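Local structure of dTDP-4-dehydrorhamnose 3,5-epimerase (Bacillus anthracis str. Ames, 3RYK) at residues Leu62-Ser67 against Gln134-Lys139. The protein catalyses the epimerisation at C3 and C5 of the sugar of dTDP-4-dehydro-6-deoxy-D-glucose, giving dTDP-4-dehydro-L-rhamnose for dTDP-L-rhamnose biosynthesis. Numbering follows the deposited sequence.
Sequences LGVTHS and QLLVPK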
loop_
_atom_site.group_PDB
_atom_site.type_symbol
_atom_site.label_atom_id
_atom_site.label_comp_id
_atom_site.label_asym_id
_atom_site.label_seq_id
_atom_site.Cartn_x
_atom_site.Cartn_y
_atom_site.Cartn_z
ATOM N N LEU A 62 -12.133 15.888 1.426
ATOM C CA LEU A 62 -10.948 16.735 1.636
ATOM C C LEU A 62 -10.440 17.438 0.356
ATOM O O LEU A 62 -9.297 17.947 0.324
ATOM C CB LEU A 62 -9.820 15.889 2.264
ATOM C CG LEU A 62 -10.117 15.285 3.643
ATOM C CD1 LEU A 62 -8.983 14.369 4.102
ATOM C CD2 LEU A 62 -10.359 16.393 4.669
ATOM N N GLY A 63 -11.276 17.443 -0.685
ATOM C CA GLY A 63 -10.974 18.070 -1.971
ATOM C C GLY A 63 -9.889 17.384 -2.773
ATOM O O GLY A 63 -9.090 18.049 -3.428
ATOM N N VAL A 64 -9.863 16.053 -2.707
ATOM C CA VAL A 64 -8.890 15.235 -3.411
ATOM C C VAL A 64 -9.740 14.182 -4.110
ATOM O O VAL A 64 -10.104 13.151 -3.525
ATOM C CB VAL A 64 -7.879 14.612 -2.432
ATOM C CG1 VAL A 64 -6.835 13.791 -3.176
ATOM C CG2 VAL A 64 -7.203 15.719 -1.619
ATOM N N THR A 65 -10.071 14.471 -5.363
ATOM C CA THR A 65 -10.888 13.600 -6.188
ATOM C C THR A 65 -10.044 13.031 -7.324
ATOM O O THR A 65 -9.753 13.723 -8.314
ATOM C CB THR A 65 -12.089 14.392 -6.725
ATOM O OG1 THR A 65 -12.789 14.973 -5.613
ATOM C CG2 THR A 65 -13.038 13.499 -7.528
ATOM N N HIS A 66 -9.638 11.775 -7.157
ATOM C CA HIS A 66 -8.820 11.077 -8.144
ATOM C C HIS A 66 -9.098 9.592 -8.090
ATOM O O HIS A 66 -9.346 9.032 -7.015
ATOM C CB HIS A 66 -7.326 11.250 -7.857
ATOM C CG HIS A 66 -6.893 12.671 -7.730
ATOM N ND1 HIS A 66 -6.692 13.488 -8.820
ATOM C CD2 HIS A 66 -6.608 13.417 -6.638
ATOM C CE1 HIS A 66 -6.309 14.682 -8.404
ATOM N NE2 HIS A 66 -6.251 14.665 -7.084
ATOM N N SER A 67 -9.030 8.953 -9.248
ATOM C CA SER A 67 -9.249 7.521 -9.347
ATOM C C SER A 67 -7.858 6.967 -9.616
ATOM O O SER A 67 -7.306 7.149 -10.702
ATOM C CB SER A 67 -10.252 7.192 -10.447
ATOM O OG SER A 67 -11.516 7.782 -10.156
ATOM N N GLN A 134 1.062 11.237 4.643
ATOM C CA GLN A 134 0.986 11.061 3.204
ATOM C C GLN A 134 1.034 12.420 2.546
ATOM O O GLN A 134 0.728 13.429 3.153
ATOM C CB GLN A 134 -0.288 10.308 2.816
ATOM C CG GLN A 134 -0.461 8.988 3.585
ATOM C CD GLN A 134 -1.569 8.092 3.054
ATOM O OE1 GLN A 134 -2.070 8.271 1.939
ATOM N NE2 GLN A 134 -1.939 7.101 3.849
ATOM N N LEU A 135 1.500 12.446 1.309
ATOM C CA LEU A 135 1.585 13.692 0.573
ATOM C C LEU A 135 0.866 13.519 -0.756
ATOM O O LEU A 135 1.119 12.546 -1.476
ATOM C CB LEU A 135 3.046 14.059 0.334
ATOM C CG LEU A 135 3.301 15.374 -0.390
ATOM C CD1 LEU A 135 2.811 16.561 0.427
ATOM C CD2 LEU A 135 4.792 15.509 -0.680
ATOM N N LEU A 136 -0.045 14.443 -1.063
ATOM C CA LEU A 136 -0.805 14.432 -2.297
ATOM C C LEU A 136 -0.028 15.410 -3.177
ATOM O O LEU A 136 0.045 16.601 -2.873
ATOM C CB LEU A 136 -2.257 14.888 -2.071
ATOM C CG LEU A 136 -3.248 14.825 -3.253
ATOM C CD1 LEU A 136 -2.896 15.778 -4.405
ATOM C CD2 LEU A 136 -3.372 13.398 -3.747
ATOM N N VAL A 137 0.607 14.879 -4.227
ATOM C CA VAL A 137 1.390 15.671 -5.161
ATOM C C VAL A 137 0.525 15.886 -6.418
ATOM O O VAL A 137 0.266 14.937 -7.173
ATOM C CB VAL A 137 2.692 14.960 -5.576
ATOM C CG1 VAL A 137 3.594 15.928 -6.332
ATOM C CG2 VAL A 137 3.433 14.410 -4.360
ATOM N N PRO A 138 0.081 17.128 -6.656
ATOM C CA PRO A 138 -0.745 17.350 -7.828
ATOM C C PRO A 138 0.009 17.250 -9.146
ATOM O O PRO A 138 1.237 17.137 -9.162
ATOM C CB PRO A 138 -1.215 18.812 -7.665
ATOM C CG PRO A 138 -0.756 19.280 -6.360
ATOM C CD PRO A 138 0.309 18.369 -5.887
ATOM N N LYS A 139 -0.748 17.275 -10.240
ATOM C CA LYS A 139 -0.161 17.251 -11.573
ATOM C C LYS A 139 0.519 18.617 -11.721
ATOM O O LYS A 139 0.057 19.598 -11.141
ATOM C CB LYS A 139 -1.236 17.049 -12.646
ATOM C CG LYS A 139 -1.898 15.690 -12.606
ATOM C CD LYS A 139 -2.936 15.550 -13.683
ATOM C CE LYS A 139 -3.483 14.142 -13.726
ATOM N NZ LYS A 139 -4.455 13.945 -14.821
#
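The side chain of Leu136, reaching from its strand toward the loop, overlaps that of Val64, the two slipping past one another in opposite directions. Methyl meets methyl at the closest point, Val64 CG1 lying 3.5 Å from Leu136 CD2, and the same valine methyl also rests against the branch carbon, with Val64 CG1 3.7 Å from Leu136 CG. Both residues gain this reach in the same manner: Val64 CG1 and Leu136 CG each stand anti to their own backbone N (chi1 -178° and -175°), while the second valine methyl, CG2, is turned anti to the carbonyl carbon and lies farther from Leu136. The CD2 carbon of His66 adds a looser contact beside this aliphatic pair. It lies 4.3 Å from Leu136 CD2, an oblique approach to the imidazole, whereas Val64 CG1 sits in the ring plane at its edge. Leu136 CD2 thus has the valine and the histidine as neighbours together. Between the backbones the gap is wide, Val64 CA and Leu136 CA being 8.2 Å apart, so side chains alone bridge it.

The example illustrates how a connecting loop is laid against a sheet in a jelly roll-like fold. Helix 56-61 ends in a Schellman motif with Gly63, at positive phi, as its C-prime residue; the chain then runs on past strand 134-137 toward strand 70-76. Strand 134-137 pairs antiparallel with strands 35-45 and 96-100, whose Lys36 and Leu97 also touch Leu136, and Lys36 touches Val64 as well. His66 packs further on Thr95 and Asp159.

No hydrogen bond joins the two segments, and only 120 Å² is buried between them. The contact therefore depends on shape and on the exclusion of water from two buried aliphatic groups, with the partly exposed histidine ring beside them.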